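Local coordinates for protein CurF (Lyngbya majuscula, PDB 5DP2) that probably catalyses the NADPH-dependent reductive closure of a cyclopropane ring during curacin A biosynthesis, as an enoyl reductase turned cyclopropanase, at residues A[184-196]-A[203-215]. Numbering follows the deposited sequence. Where two conformers were deposited one is given.
Sequences SEVFATTSPHKIS and IKHVMNSRTTEFA. With NAP (NADP nicotinamide-adenine-dinucleotide phosphate), chain B.
A188 and V206 pair at the middle of two parallel strands, 185-190 and 205-208, joined by a ladder of backbone bonds: A188 N to H205 O (2.9 Å), M207 N to A188 O, T190 N to M207 O and S209 N to T190 O.

Apolar contacts fill one face. The small A188 leaves room for I203, while V206, with CG1 anti to its backbone N (chi1 -174°), meets I195 CG2 at 3.8 Å and so seats helix 195-200 on the sheet. On the other face the rings of F187 and H205 run alongside in near-parallel planes (22°) but barely overlap, H205 CD2 lying 3.5 Å from F187 CE2; the flexible M207 brings its CE to the edge of the phenyl ring.

Polar contacts mark both ends. At the outer end, E185 OE2 forms a long salt bridge with K204 NZ (3.5 Å), reinforced by a bridging water. At the cofactor end, S191 OG accepts from R210 NE (2.8 Å) in the guanidinium plane and donates to the 2'-phosphate oxygen O2X of NADP (2.6 Å). R210 NH2 reaches O3X, its flat group lying against the adenine, and K194, its chain extended beyond CG, donates from NZ to O1X; both cations reach the 2'-phosphate, consistent with a pocket that favours NADP over NAD. Behind them N208 OD1 accepts from R210 N in an Asx turn and touches P192 CD. A leucine in its place would probably leave R210 N without this acceptor and let the turn presenting the guanidinium shift.

The segments belong to the beta-alpha-beta unit 185-190, 195-200, 205-208 of the Rossmann fold: 205-208 is one of the two edge strands of the six-stranded parallel sheet, 161-164 adjoins 185-190, and helix 214-221 packs against F187, H205 and M207.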
loop_
_atom_site.group_PDB
_atom_site.type_symbol
_atom_site.label_atom_id
_atom_site.label_comp_id
_atom_site.label_asym_id
_atom_site.label_seq_id
_atom_site.Cartn_x
_atom_site.Cartn_y
_atom_site.Cartn_z
ATOM N N SER A 184 -13.283 2.915 16.195
ATOM C CA SER A 184 -13.912 4.046 15.541
ATOM C C SER A 184 -15.096 3.575 14.678
ATOM O O SER A 184 -15.253 2.384 14.391
ATOM C CB SER A 184 -12.894 4.874 14.790
ATOM O OG SER A 184 -12.380 4.220 13.712
ATOM N N GLU A 185 -15.952 4.552 14.321
ATOM C CA GLU A 185 -17.138 4.347 13.483
ATOM C C GLU A 185 -16.765 4.628 12.016
ATOM O O GLU A 185 -16.476 5.773 11.659
ATOM C CB GLU A 185 -18.278 5.243 13.907
ATOM C CG GLU A 185 -19.533 4.909 13.135
ATOM C CD GLU A 185 -20.743 5.749 13.481
ATOM O OE1 GLU A 185 -20.582 6.810 14.134
ATOM O OE2 GLU A 185 -21.847 5.363 13.050
ATOM N N VAL A 186 -16.751 3.581 11.199
ATOM C CA VAL A 186 -16.337 3.694 9.809
ATOM C C VAL A 186 -17.510 4.120 8.911
ATOM O O VAL A 186 -18.581 3.506 8.929
ATOM C CB VAL A 186 -15.743 2.359 9.295
ATOM C CG1 VAL A 186 -15.542 2.378 7.787
ATOM C CG2 VAL A 186 -14.428 2.079 9.998
ATOM N N PHE A 187 -17.238 5.122 8.089
ATOM C CA PHE A 187 -18.066 5.510 6.960
ATOM C C PHE A 187 -17.212 5.202 5.730
ATOM O O PHE A 187 -16.076 5.640 5.658
ATOM C CB PHE A 187 -18.387 7.004 7.019
ATOM C CG PHE A 187 -19.253 7.422 8.180
ATOM C CD1 PHE A 187 -18.782 7.418 9.487
ATOM C CD2 PHE A 187 -20.543 7.848 7.971
ATOM C CE1 PHE A 187 -19.569 7.793 10.540
ATOM C CE2 PHE A 187 -21.341 8.230 9.029
ATOM C CZ PHE A 187 -20.854 8.206 10.321
ATOM N N ALA A 188 -17.696 4.400 4.815
ATOM C CA ALA A 188 -16.885 3.962 3.669
ATOM C C ALA A 188 -17.481 4.439 2.375
ATOM O O ALA A 188 -18.703 4.558 2.236
ATOM C CB ALA A 188 -16.805 2.442 3.665
ATOM N N THR A 189 -16.606 4.677 1.398
ATOM C CA THR A 189 -17.062 4.880 0.013
ATOM C C THR A 189 -16.405 3.854 -0.895
ATOM O O THR A 189 -15.259 3.436 -0.693
ATOM C CB THR A 189 -16.816 6.297 -0.520
ATOM O OG1 THR A 189 -15.418 6.458 -0.799
ATOM C CG2 THR A 189 -17.334 7.355 0.437
ATOM N N THR A 190 -17.148 3.445 -1.923
ATOM C CA THR A 190 -16.642 2.537 -2.945
ATOM C C THR A 190 -17.565 2.672 -4.168
ATOM O O THR A 190 -18.603 3.331 -4.135
ATOM C CB THR A 190 -16.578 1.078 -2.421
ATOM O OG1 THR A 190 -15.947 0.257 -3.377
ATOM C CG2 THR A 190 -17.953 0.506 -2.142
ATOM N N SER A 191 -17.175 2.024 -5.255
ATOM C CA SER A 191 -17.965 2.113 -6.480
ATOM C C SER A 191 -19.295 1.365 -6.295
ATOM O O SER A 191 -19.388 0.414 -5.497
ATOM C CB SER A 191 -17.176 1.526 -7.629
ATOM O OG SER A 191 -15.995 2.274 -7.882
ATOM N N PRO A 192 -20.342 1.745 -7.052
ATOM C CA PRO A 192 -21.677 1.179 -6.815
ATOM C C PRO A 192 -21.752 -0.354 -6.746
ATOM O O PRO A 192 -22.489 -0.884 -5.904
ATOM C CB PRO A 192 -22.504 1.765 -7.960
ATOM C CG PRO A 192 -21.873 3.108 -8.171
ATOM C CD PRO A 192 -20.406 2.883 -7.997
ATOM N N HIS A 193 -21.036 -1.062 -7.613
ATOM C CA HIS A 193 -21.146 -2.498 -7.652
ATOM C C HIS A 193 -20.363 -3.202 -6.538
ATOM O O HIS A 193 -20.476 -4.419 -6.407
ATOM C CB HIS A 193 -20.759 -3.072 -9.022
ATOM C CG HIS A 193 -19.300 -3.047 -9.304
ATOM N ND1 HIS A 193 -18.621 -1.895 -9.612
ATOM C CD2 HIS A 193 -18.396 -4.053 -9.341
ATOM C CE1 HIS A 193 -17.356 -2.199 -9.832
ATOM N NE2 HIS A 193 -17.195 -3.499 -9.672
ATOM N N LYS A 194 -19.570 -2.450 -5.770
ATOM C CA LYS A 194 -18.847 -2.984 -4.618
ATOM C C LYS A 194 -19.497 -2.641 -3.290
ATOM O O LYS A 194 -19.074 -3.168 -2.254
ATOM C CB LYS A 194 -17.384 -2.510 -4.636
ATOM C CG LYS A 194 -16.642 -2.882 -5.907
ATOM C CD LYS A 194 -15.169 -2.488 -5.857
ATOM C CE LYS A 194 -14.485 -2.679 -7.198
ATOM N NZ LYS A 194 -13.013 -2.452 -7.109
ATOM N N ILE A 195 -20.531 -1.795 -3.296
ATOM C CA ILE A 195 -21.167 -1.385 -2.036
ATOM C C ILE A 195 -21.685 -2.582 -1.258
ATOM O O ILE A 195 -21.454 -2.696 -0.052
ATOM C CB ILE A 195 -22.279 -0.341 -2.311
ATOM C CG1 ILE A 195 -21.628 0.988 -2.744
ATOM C CG2 ILE A 195 -23.169 -0.165 -1.080
ATOM C CD1 ILE A 195 -22.602 2.078 -3.161
ATOM N N SER A 196 -22.394 -3.487 -1.932
ATOM C CA SER A 196 -22.965 -4.642 -1.270
ATOM C C SER A 196 -21.888 -5.505 -0.631
ATOM O O SER A 196 -22.115 -6.113 0.436
ATOM C CB SER A 196 -23.760 -5.478 -2.298
ATOM O OG SER A 196 -22.912 -5.965 -3.346
ATOM N N ILE A 203 -19.709 -3.281 7.313
ATOM C CA ILE A 203 -19.735 -1.833 7.406
ATOM C C ILE A 203 -21.177 -1.341 7.249
ATOM O O ILE A 203 -21.848 -1.652 6.272
ATOM C CB ILE A 203 -18.809 -1.176 6.342
ATOM C CG1 ILE A 203 -17.400 -1.811 6.349
ATOM C CG2 ILE A 203 -18.725 0.325 6.556
ATOM C CD1 ILE A 203 -16.501 -1.323 5.223
ATOM N N LYS A 204 -21.642 -0.579 8.223
ATOM C CA LYS A 204 -23.005 -0.062 8.243
ATOM C C LYS A 204 -23.226 1.014 7.157
ATOM O O LYS A 204 -24.189 0.959 6.375
ATOM C CB LYS A 204 -23.272 0.500 9.654
ATOM C CG LYS A 204 -24.682 1.003 9.935
ATOM C CD LYS A 204 -24.898 1.312 11.425
ATOM C CE LYS A 204 -24.462 2.714 11.789
ATOM N NZ LYS A 204 -24.417 2.983 13.259
ATOM N N HIS A 205 -22.361 2.028 7.144
ATOM C CA HIS A 205 -22.531 3.176 6.254
ATOM C C HIS A 205 -21.571 3.073 5.063
ATOM O O HIS A 205 -20.371 3.257 5.220
ATOM C CB HIS A 205 -22.263 4.492 6.991
ATOM C CG HIS A 205 -23.232 4.793 8.091
ATOM N ND1 HIS A 205 -24.602 4.748 7.931
ATOM C CD2 HIS A 205 -23.023 5.209 9.360
ATOM C CE1 HIS A 205 -25.193 5.108 9.056
ATOM N NE2 HIS A 205 -24.254 5.402 9.934
ATOM N N VAL A 206 -22.114 2.769 3.890
ATOM C CA VAL A 206 -21.334 2.593 2.671
ATOM C C VAL A 206 -22.023 3.409 1.571
ATOM O O VAL A 206 -23.221 3.269 1.339
ATOM C CB VAL A 206 -21.212 1.121 2.243
ATOM C CG1 VAL A 206 -20.252 1.020 1.057
ATOM C CG2 VAL A 206 -20.743 0.222 3.380
ATOM N N MET A 207 -21.248 4.283 0.923
ATOM C CA MET A 207 -21.739 5.269 -0.042
ATOM C C MET A 207 -20.943 5.158 -1.333
ATOM O O MET A 207 -19.838 4.620 -1.351
ATOM C CB MET A 207 -21.567 6.708 0.537
ATOM C CG MET A 207 -22.407 6.960 1.767
ATOM S SD MET A 207 -21.830 8.345 2.742
ATOM C CE MET A 207 -20.465 7.524 3.542
ATOM N N ASN A 208 -21.483 5.729 -2.396
ATOM C CA ASN A 208 -20.810 5.774 -3.683
ATOM C C ASN A 208 -19.667 6.771 -3.671
ATOM O O ASN A 208 -19.848 7.955 -3.345
ATOM C CB ASN A 208 -21.861 6.201 -4.734
ATOM C CG ASN A 208 -21.327 6.259 -6.151
ATOM O OD1 ASN A 208 -20.264 5.753 -6.453
ATOM N ND2 ASN A 208 -22.102 6.873 -7.044
ATOM N N SER A 209 -18.484 6.294 -4.057
ATOM C CA SER A 209 -17.301 7.118 -4.162
ATOM C C SER A 209 -17.119 7.832 -5.501
ATOM O O SER A 209 -16.235 8.675 -5.625
ATOM C CB SER A 209 -16.081 6.238 -4.030
ATOM O OG SER A 209 -16.115 5.291 -5.094
ATOM N N ARG A 210 -17.927 7.458 -6.504
ATOM C CA ARG A 210 -17.665 7.846 -7.886
ATOM C C ARG A 210 -18.221 9.211 -8.247
ATOM O O ARG A 210 -17.978 9.690 -9.361
ATOM C CB ARG A 210 -18.155 6.768 -8.852
ATOM C CG ARG A 210 -17.343 5.496 -8.772
ATOM C CD ARG A 210 -16.160 5.557 -9.709
ATOM N NE ARG A 210 -15.221 4.450 -9.457
ATOM C CZ ARG A 210 -14.078 4.268 -10.134
ATOM N NH1 ARG A 210 -13.740 5.085 -11.122
ATOM N NH2 ARG A 210 -13.270 3.260 -9.837
ATOM N N THR A 211 -18.926 9.851 -7.320
ATOM C CA THR A 211 -19.275 11.271 -7.389
ATOM C C THR A 211 -18.981 11.862 -6.014
ATOM O O THR A 211 -18.778 11.126 -5.048
ATOM C CB THR A 211 -20.761 11.534 -7.723
ATOM O OG1 THR A 211 -21.564 11.239 -6.585
ATOM C CG2 THR A 211 -21.190 10.750 -8.971
ATOM N N THR A 212 -19.035 13.193 -5.930
ATOM C CA THR A 212 -18.857 13.848 -4.644
ATOM C C THR A 212 -20.166 13.985 -3.847
ATOM O O THR A 212 -20.187 14.641 -2.807
ATOM C CB THR A 212 -18.158 15.207 -4.793
ATOM O OG1 THR A 212 -18.941 16.054 -5.627
ATOM C CG2 THR A 212 -16.758 15.085 -5.352
ATOM N N GLU A 213 -21.235 13.324 -4.279
ATOM C CA GLU A 213 -22.486 13.381 -3.529
ATOM C C GLU A 213 -22.359 12.709 -2.145
ATOM O O GLU A 213 -23.193 12.964 -1.288
ATOM C CB GLU A 213 -23.616 12.757 -4.339
ATOM C CG GLU A 213 -24.024 13.608 -5.551
ATOM C CD GLU A 213 -24.276 15.071 -5.212
ATOM O OE1 GLU A 213 -25.057 15.354 -4.268
ATOM O OE2 GLU A 213 -23.684 15.943 -5.887
ATOM N N PHE A 214 -21.321 11.889 -1.914
ATOM C CA PHE A 214 -21.091 11.334 -0.585
ATOM C C PHE A 214 -21.005 12.448 0.450
ATOM O O PHE A 214 -21.308 12.209 1.614
ATOM C CB PHE A 214 -19.810 10.467 -0.529
ATOM C CG PHE A 214 -18.543 11.256 -0.682
ATOM C CD1 PHE A 214 -17.994 11.948 0.388
ATOM C CD2 PHE A 214 -17.928 11.358 -1.900
ATOM C CE1 PHE A 214 -16.883 12.756 0.223
ATOM C CE2 PHE A 214 -16.790 12.141 -2.065
ATOM C CZ PHE A 214 -16.276 12.851 -1.011
ATOM N N ALA A 215 -20.546 13.649 0.076
ATOM C CA ALA A 215 -20.345 14.684 1.071
ATOM C C ALA A 215 -21.682 15.119 1.659
ATOM O O ALA A 215 -21.815 15.236 2.874
ATOM C CB ALA A 215 -19.587 15.859 0.496
HETATM P PA NAP B . -6.277 0.324 -4.556
HETATM O O1A NAP B . -6.391 -1.154 -4.405
HETATM O O2A NAP B . -6.893 1.209 -3.536
HETATM O O5B NAP B . -6.813 0.684 -6.018
HETATM C C5B NAP B . -7.155 2.030 -6.373
HETATM C C4B NAP B . -8.478 2.475 -5.787
HETATM O O4B NAP B . -8.808 3.726 -6.343
HETATM C C3B NAP B . -9.617 1.535 -6.052
HETATM O O3B NAP B . -10.066 1.016 -4.798
HETATM C C2B NAP B . -10.701 2.388 -6.739
HETATM O O2B NAP B . -12.011 2.298 -6.255
HETATM C C1B NAP B . -10.244 3.806 -6.457
HETATM N N9A NAP B . -10.502 4.751 -7.536
HETATM C C8A NAP B . -9.706 4.990 -8.635
HETATM N N7A NAP B . -10.258 5.941 -9.424
HETATM C C5A NAP B . -11.396 6.316 -8.823
HETATM C C6A NAP B . -12.424 7.260 -9.117
HETATM N N6A NAP B . -12.346 8.014 -10.232
HETATM N N1A NAP B . -13.438 7.376 -8.269
HETATM C C2A NAP B . -13.482 6.612 -7.173
HETATM N N3A NAP B . -12.584 5.700 -6.790
HETATM C C4A NAP B . -11.564 5.547 -7.621
HETATM O O3 NAP B . -4.726 0.734 -4.699
HETATM P PN NAP B . -3.599 0.868 -3.570
HETATM O O1N NAP B . -2.341 0.342 -4.144
HETATM O O2N NAP B . -4.088 0.310 -2.265
HETATM O O5D NAP B . -3.451 2.424 -3.479
HETATM C C5D NAP B . -4.556 3.201 -2.962
HETATM C C4D NAP B . -4.355 4.694 -3.324
HETATM O O4D NAP B . -3.449 5.240 -2.401
HETATM C C3D NAP B . -3.734 4.942 -4.704
HETATM O O3D NAP B . -4.188 6.221 -5.167
HETATM C C2D NAP B . -2.254 4.936 -4.415
HETATM O O2D NAP B . -1.545 5.691 -5.403
HETATM C C1D NAP B . -2.205 5.561 -3.046
HETATM N N1N NAP B . -1.176 5.142 -2.070
HETATM C C2N NAP B . -0.387 6.076 -1.491
HETATM C C3N NAP B . 0.588 5.749 -0.553
HETATM C C7N NAP B . 1.428 6.818 0.055
HETATM O O7N NAP B . 2.378 6.424 0.698
HETATM N N7N NAP B . 1.083 8.120 -0.132
HETATM C C4N NAP B . 0.758 4.407 -0.195
HETATM C C5N NAP B . -0.065 3.467 -0.800
HETATM C C6N NAP B . -1.034 3.847 -1.737
HETATM P P2B NAP B . -12.996 1.071 -6.538
HETATM O O1X NAP B . -12.426 -0.125 -5.787
HETATM O O2X NAP B . -14.299 1.563 -5.975
HETATM O O3X NAP B . -13.008 0.852 -8.032
HETATM O O HOH W 1 -24.821 6.333 12.395
HETATM O O HOH W 2 -23.777 4.920 15.080
HETATM O O HOH W 3 -20.571 2.005 9.535
HETATM O O HOH W 4 -19.562 0.953 10.132
#